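PDB 2YIH: Cel44C from Paenibacillus polymyxa, which hydrolyses the beta-1,4-glucan backbone of xyloglucan and cellulose as an endo-acting glycoside hydrolase, its family 44 catalytic module belonging to a larger multidomain enzyme. Local coordinates for residues K240-A245 with S256-Y261; G475-F480 with A491-I496. The protein carries 8 engineered substitutions. All coordinates share one frame; numbering follows the deposited sequence.

From the N terminus, the chain lays down strand 9-22 of the beta-sandwich domain, then winds through the eight-stranded parallel barrel. Interaction 1 falls within that barrel domain, after strand 227-233: it closes a loop of ten residues carrying helix 248-251, and sets the end of helix 236-241 against the start of helix 258-273, beside bound xyloglucan. Interaction 2 comes much later, once the barrel is complete, where residues 475-480 and 491-496 close another ten-residue loop, this one mostly strand, at an edge of the beta-sandwich domain. The two loops follow in series, neither nested nor crossed. The centres of interactions 1 and 2 are about 48 Å apart, on opposite sides of the chain's centre.

Interaction 1 (K240-A245 with S256-Y261); sequences KDLQTA and SWFVDY. With XYS (alpha-D-xylopyranose), chain B; BGC (beta-D-glucopyranose), chain C.
Ser-256 and Lys-240 meet loosely: the lysine chain, bent at chi2 and chi4, brings NZ to 4.1 Å from Ser-256 O. Trp-257, in the N-cap position of helix 258-273, rests its CB 3.5 Å from Lys-240 O and crosses the lysine chain at about a right angle. With CG between the backbone N and the carbonyl carbon (chi1 57°), its indole leads away from the 240-245 segment; NE1 finds its main partner in Ser-344 of helix 337-348 and bonds only weakly to Asp-260 OD1.

Phe-258 N donates to Lys-240 O over 2.9 Å, linking the C-terminal end of helix 236-241 to the start of helix 258-273. The Phe-258 ring takes Leu-242 over one face: Leu-242 CB sits 4.1 Å from the ring centroid, CD1 packs 3.9 Å from Phe-258 CE2, and CD2 comes close to CE1. Leu-242 has positive phi, where the chain leaves the helix.

Beyond that turn, Gln-243 reaches the glycan. NE2 donates to glucose O3 at 3.0 Å and xylose O4 at 3.1 Å, while Tyr-234 OH engages OE1. Between the two segments, apolar packing and one backbone bond join the turn just before this amide to helix 258-273, consistent with a defined position for Gln-243; its grip on both a main-chain glucose and a xylose branch fits xyloglucan recognition.

Interaction 2 (G475-F480 with A491-I496); sequences GKVWGF and APITQI
Gly-475 and Ile-493 form an antiparallel hydrogen-bonded pair, their backbones joined in both directions. Gly-475 N donates to Ile-493 O over 2.8 Å. The return bond, from Ile-493 N to Gly-475 O, is 2.9 Å long. Both are fairly straight, with N-H...O angles of 155° and 162°.

Around this pair the side-chain contacts are few. Val-477 and Ile-493 cross at about a right angle, Val-477 CG2 touching Ile-493 CD1 at 3.7 Å. The same valine methyl lies 3.5 Å from Ala-491 O, placed there with CG2 anti to the carbonyl carbon and beside the backbone N. Pro-492 sets CB against Gly-475 O at 3.6 Å. Gly-475 brings its bare backbone close beside Ile-493: the position a CB would occupy lies 3.3 Å from Ile-493 CD1, a tight spacing.

Farther along, the strands stay paired but slip by one residue around Ala-491 and Pro-492: Val-477 bonds through its backbone to Ala-490, and Gly-479 to Lys-488. Strands 475-480 and 491-493 run at 146° to each other, antiparallel but well splayed, and the weakly bonded second strand gives way to loop after Ile-493. Tyr-503 OH secures Ala-491 O by a hydrogen bond.

This is an edge hairpin of the beta-sandwich domain, with 487-493 outermost and 474-481 next to it. Strand 509-516 pairs with the other edge of 474-481. Across from the hairpin lies strand 500-505, whose Phe-501 and Tyr-503 pack on Ile-493, with Tyr-503 also touching Val-477, while Phe-480 reaches helix 399-409.

Interaction 1 (K240-A245 with S256-Y261)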
loop_
_atom_site.group_PDB
_atom_site.type_symbol
_atom_site.label_atom_id
_atom_site.label_comp_id
_atom_site.label_asym_id
_atom_site.label_seq_id
_atom_site.Cartn_x
_atom_site.Cartn_y
_atom_site.Cartn_z
ATOM N N LYS A 240 -2.482 3.520 -17.737
ATOM C CA LYS A 240 -2.681 3.343 -19.188
ATOM C C LYS A 240 -1.954 4.430 -20.008
ATOM O O LYS A 240 -1.151 4.116 -20.871
ATOM C CB LYS A 240 -4.175 3.354 -19.514
ATOM C CG LYS A 240 -4.479 2.980 -20.992
ATOM C CD LYS A 240 -3.762 1.710 -21.392
ATOM C CE LYS A 240 -4.363 1.119 -22.658
ATOM N NZ LYS A 240 -3.871 1.843 -23.851
ATOM N N ASP A 241 -2.217 5.702 -19.715
ATOM C CA ASP A 241 -1.656 6.788 -20.533
ATOM C C ASP A 241 -1.529 8.072 -19.723
ATOM O O ASP A 241 -1.605 9.210 -20.255
ATOM C CB ASP A 241 -2.503 6.991 -21.820
ATOM C CG ASP A 241 -3.941 7.446 -21.538
ATOM O OD1 ASP A 241 -4.362 7.605 -20.364
ATOM O OD2 ASP A 241 -4.687 7.629 -22.527
ATOM N N LEU A 242 -1.267 7.891 -18.430
ATOM C CA LEU A 242 -1.115 9.022 -17.547
ATOM C C LEU A 242 -2.318 9.994 -17.643
ATOM O O LEU A 242 -2.163 11.202 -17.697
ATOM C CB LEU A 242 0.252 9.723 -17.765
ATOM C CG LEU A 242 0.690 10.646 -16.611
ATOM C CD1 LEU A 242 0.942 9.847 -15.308
ATOM C CD2 LEU A 242 1.970 11.395 -17.008
ATOM N N GLN A 243 -3.511 9.419 -17.610
ATOM C CA GLN A 243 -4.779 10.151 -17.697
ATOM C C GLN A 243 -4.809 11.025 -18.952
ATOM O O GLN A 243 -5.078 12.212 -18.888
ATOM C CB GLN A 243 -5.052 10.968 -16.409
ATOM C CG GLN A 243 -6.511 11.388 -16.262
ATOM C CD GLN A 243 -7.425 10.245 -15.867
ATOM O OE1 GLN A 243 -6.982 9.113 -15.547
ATOM N NE2 GLN A 243 -8.736 10.518 -15.913
ATOM N N THR A 244 -4.512 10.404 -20.087
ATOM C CA THR A 244 -4.501 11.128 -21.389
ATOM C C THR A 244 -3.565 12.337 -21.312
ATOM O O THR A 244 -3.952 13.480 -21.631
ATOM C CB THR A 244 -5.933 11.598 -21.818
ATOM O OG1 THR A 244 -6.891 10.586 -21.505
ATOM C CG2 THR A 244 -5.981 11.874 -23.335
ATOM N N ALA A 245 -2.311 12.103 -20.904
ATOM C CA ALA A 245 -1.309 13.165 -20.839
ATOM C C ALA A 245 -1.222 13.850 -22.212
ATOM O O ALA A 245 -1.296 13.172 -23.249
ATOM C CB ALA A 245 0.053 12.600 -20.444
ATOM N N SER A 256 3.156 -0.424 -24.542
ATOM C CA SER A 256 1.790 -0.900 -24.348
ATOM C C SER A 256 0.974 0.052 -23.482
ATOM O O SER A 256 -0.257 0.029 -23.524
ATOM C CB SER A 256 1.773 -2.288 -23.692
ATOM O OG SER A 256 2.429 -3.230 -24.540
ATOM N N TRP A 257 1.669 0.730 -22.570
ATOM C CA TRP A 257 1.035 1.648 -21.627
ATOM C C TRP A 257 2.077 2.503 -20.957
ATOM O O TRP A 257 3.282 2.241 -21.104
ATOM C CB TRP A 257 0.166 0.915 -20.575
ATOM C CG TRP A 257 0.845 -0.173 -19.706
ATOM C CD1 TRP A 257 2.034 -0.820 -19.933
ATOM C CD2 TRP A 257 0.257 -0.796 -18.558
ATOM N NE1 TRP A 257 2.230 -1.785 -18.964
ATOM C CE2 TRP A 257 1.146 -1.800 -18.121
ATOM C CE3 TRP A 257 -0.949 -0.603 -17.862
ATOM C CZ2 TRP A 257 0.881 -2.607 -17.001
ATOM C CZ3 TRP A 257 -1.234 -1.418 -16.757
ATOM C CH2 TRP A 257 -0.320 -2.406 -16.340
ATOM N N PHE A 258 1.617 3.546 -20.249
ATOM C CA PHE A 258 2.533 4.506 -19.603
ATOM C C PHE A 258 3.484 3.815 -18.601
ATOM O O PHE A 258 4.630 4.236 -18.427
ATOM C CB PHE A 258 1.721 5.651 -18.927
ATOM C CG PHE A 258 2.564 6.563 -18.094
ATOM C CD1 PHE A 258 3.379 7.509 -18.691
ATOM C CD2 PHE A 258 2.686 6.343 -16.713
ATOM C CE1 PHE A 258 4.293 8.282 -17.901
ATOM C CE2 PHE A 258 3.570 7.084 -15.922
ATOM C CZ PHE A 258 4.404 8.055 -16.510
ATOM N N VAL A 259 2.989 2.767 -17.937
ATOM C CA VAL A 259 3.804 1.982 -16.994
ATOM C C VAL A 259 5.157 1.661 -17.660
ATOM O O VAL A 259 6.209 1.883 -17.069
ATOM C CB VAL A 259 3.076 0.660 -16.602
ATOM C CG1 VAL A 259 4.045 -0.365 -15.904
ATOM C CG2 VAL A 259 1.842 0.966 -15.721
ATOM N N ASP A 260 5.112 1.176 -18.906
ATOM C CA ASP A 260 6.333 0.793 -19.634
ATOM C C ASP A 260 7.208 1.981 -19.991
ATOM O O ASP A 260 8.436 1.920 -19.828
ATOM C CB ASP A 260 5.965 0.044 -20.927
ATOM C CG ASP A 260 5.361 -1.323 -20.649
ATOM O OD1 ASP A 260 5.529 -1.846 -19.526
ATOM O OD2 ASP A 260 4.667 -1.855 -21.535
ATOM N N TYR A 261 6.574 3.071 -20.444
ATOM C CA TYR A 261 7.319 4.290 -20.780
ATOM C C TYR A 261 8.106 4.781 -19.559
ATOM O O TYR A 261 9.282 5.135 -19.652
ATOM C CB TYR A 261 6.362 5.390 -21.303
ATOM C CG TYR A 261 6.995 6.773 -21.418
ATOM C CD1 TYR A 261 7.647 7.167 -22.589
ATOM C CD2 TYR A 261 6.902 7.712 -20.375
ATOM C CE1 TYR A 261 8.231 8.445 -22.686
ATOM C CE2 TYR A 261 7.477 8.983 -20.472
ATOM C CZ TYR A 261 8.138 9.340 -21.629
ATOM O OH TYR A 261 8.713 10.570 -21.736
HETATM C C1 XYS B . -10.871 12.994 -11.894
HETATM C C2 XYS B . -11.800 13.646 -12.908
HETATM C C3 XYS B . -11.296 13.295 -14.297
HETATM C C4 XYS B . -9.903 13.877 -14.453
HETATM C C5 XYS B . -8.969 13.419 -13.330
HETATM O O2 XYS B . -13.139 13.177 -12.736
HETATM O O3 XYS B . -12.124 13.916 -15.281
HETATM O O4 XYS B . -9.422 13.503 -15.753
HETATM O O5 XYS B . -9.569 13.575 -12.022
HETATM C C2 BGC C . -11.768 7.910 -16.374
HETATM C C3 BGC C . -11.313 7.795 -14.930
HETATM C C4 BGC C . -12.486 7.318 -14.069
HETATM C C5 BGC C . -13.211 6.125 -14.672
HETATM C C6 BGC C . -14.495 5.819 -13.903
HETATM C C1 BGC C . -12.378 6.590 -16.833
HETATM O O2 BGC C . -10.655 8.282 -17.170
HETATM O O3 BGC C . -10.905 9.069 -14.429
HETATM O O4 BGC C . -11.970 6.905 -12.820
HETATM O O5 BGC C . -13.535 6.375 -16.033
HETATM O O6 BGC C . -15.287 7.016 -13.881
#

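Interaction 2 (G475-F480 with A491-I496)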
loop_
_atom_site.group_PDB
_atom_site.type_symbol
_atom_site.label_atom_id
_atom_site.label_comp_id
_atom_site.label_asym_id
_atom_site.label_seq_id
_atom_site.Cartn_x
_atom_site.Cartn_y
_atom_site.Cartn_z
ATOM N N GLY A 475 -3.602 -28.866 16.451
ATOM C CA GLY A 475 -3.704 -27.497 15.917
ATOM C C GLY A 475 -4.531 -26.607 16.821
ATOM O O GLY A 475 -5.379 -27.086 17.563
ATOM N N LYS A 476 -4.238 -25.317 16.798
ATOM C CA LYS A 476 -5.061 -24.323 17.490
ATOM C C LYS A 476 -5.628 -23.418 16.419
ATOM O O LYS A 476 -5.045 -23.310 15.355
ATOM C CB LYS A 476 -4.218 -23.530 18.459
ATOM C CG LYS A 476 -3.924 -24.308 19.755
ATOM C CD LYS A 476 -3.239 -23.419 20.754
ATOM N N VAL A 477 -6.770 -22.790 16.692
ATOM C CA VAL A 477 -7.529 -22.098 15.655
ATOM C C VAL A 477 -8.013 -20.781 16.266
ATOM O O VAL A 477 -8.411 -20.761 17.424
ATOM C CB VAL A 477 -8.768 -22.922 15.211
ATOM C CG1 VAL A 477 -9.499 -22.208 14.044
ATOM C CG2 VAL A 477 -8.334 -24.369 14.784
ATOM N N TRP A 478 -7.927 -19.704 15.491
ATOM C CA TRP A 478 -8.443 -18.364 15.890
ATOM C C TRP A 478 -9.225 -17.837 14.695
ATOM O O TRP A 478 -8.939 -18.198 13.560
ATOM C CB TRP A 478 -7.289 -17.400 16.158
ATOM C CG TRP A 478 -6.506 -17.653 17.460
ATOM C CD1 TRP A 478 -6.680 -17.026 18.674
ATOM C CD2 TRP A 478 -5.407 -18.550 17.621
ATOM N NE1 TRP A 478 -5.749 -17.511 19.589
ATOM C CE2 TRP A 478 -4.965 -18.447 18.961
ATOM C CE3 TRP A 478 -4.771 -19.450 16.769
ATOM C CZ2 TRP A 478 -3.887 -19.189 19.455
ATOM C CZ3 TRP A 478 -3.693 -20.208 17.263
ATOM C CH2 TRP A 478 -3.261 -20.069 18.595
ATOM N N GLY A 479 -10.221 -16.995 14.909
ATOM C CA GLY A 479 -11.004 -16.567 13.758
ATOM C C GLY A 479 -11.873 -15.372 14.050
ATOM O O GLY A 479 -11.978 -14.941 15.176
ATOM N N PHE A 480 -12.489 -14.828 13.003
ATOM C CA PHE A 480 -13.524 -13.803 13.172
ATOM C C PHE A 480 -14.608 -14.141 12.184
ATOM O O PHE A 480 -14.402 -14.952 11.283
ATOM C CB PHE A 480 -12.975 -12.365 12.954
ATOM C CG PHE A 480 -12.463 -12.082 11.541
ATOM C CD1 PHE A 480 -13.354 -11.758 10.506
ATOM C CD2 PHE A 480 -11.085 -12.091 11.257
ATOM C CE1 PHE A 480 -12.897 -11.455 9.198
ATOM C CE2 PHE A 480 -10.611 -11.794 9.965
ATOM C CZ PHE A 480 -11.497 -11.425 8.947
ATOM N N ALA A 491 -12.528 -23.774 18.466
ATOM C CA ALA A 491 -12.234 -25.154 18.891
ATOM C C ALA A 491 -10.950 -25.699 18.261
ATOM O O ALA A 491 -10.718 -25.534 17.051
ATOM C CB ALA A 491 -13.427 -26.097 18.564
ATOM N N PRO A 492 -10.111 -26.352 19.075
ATOM C CA PRO A 492 -8.837 -26.866 18.590
ATOM C C PRO A 492 -9.001 -28.056 17.667
ATOM O O PRO A 492 -10.099 -28.628 17.544
ATOM C CB PRO A 492 -8.129 -27.311 19.868
ATOM C CG PRO A 492 -9.260 -27.729 20.776
ATOM C CD PRO A 492 -10.360 -26.735 20.484
ATOM N N ILE A 493 -7.899 -28.402 17.015
ATOM C CA ILE A 493 -7.788 -29.604 16.218
ATOM C C ILE A 493 -6.976 -30.566 17.093
ATOM O O ILE A 493 -5.791 -30.342 17.373
ATOM C CB ILE A 493 -7.110 -29.289 14.875
ATOM C CG1 ILE A 493 -8.020 -28.381 14.036
ATOM C CG2 ILE A 493 -6.797 -30.555 14.087
ATOM C CD1 ILE A 493 -7.260 -27.473 13.106
ATOM N N THR A 494 -7.673 -31.526 17.698
ATOM C CA THR A 494 -7.077 -32.269 18.823
ATOM C C THR A 494 -6.474 -33.585 18.358
ATOM O O THR A 494 -5.664 -34.188 19.075
ATOM C CB THR A 494 -8.106 -32.605 19.920
ATOM O OG1 THR A 494 -9.090 -33.479 19.368
ATOM C CG2 THR A 494 -8.787 -31.340 20.449
ATOM N N GLN A 495 -6.907 -34.044 17.186
ATOM C CA GLN A 495 -6.391 -35.265 16.586
ATOM C C GLN A 495 -6.262 -35.109 15.067
ATOM O O GLN A 495 -7.216 -34.750 14.370
ATOM N N ILE A 496 -5.059 -35.369 14.566
ATOM C CA ILE A 496 -4.773 -35.357 13.139
ATOM C C ILE A 496 -4.173 -36.709 12.809
ATOM O O ILE A 496 -3.284 -37.160 13.503
ATOM C CB ILE A 496 -3.728 -34.253 12.821
ATOM C CG1 ILE A 496 -4.259 -32.892 13.295
ATOM C CG2 ILE A 496 -3.393 -34.226 11.335
ATOM C CD1 ILE A 496 -3.340 -31.723 13.009
#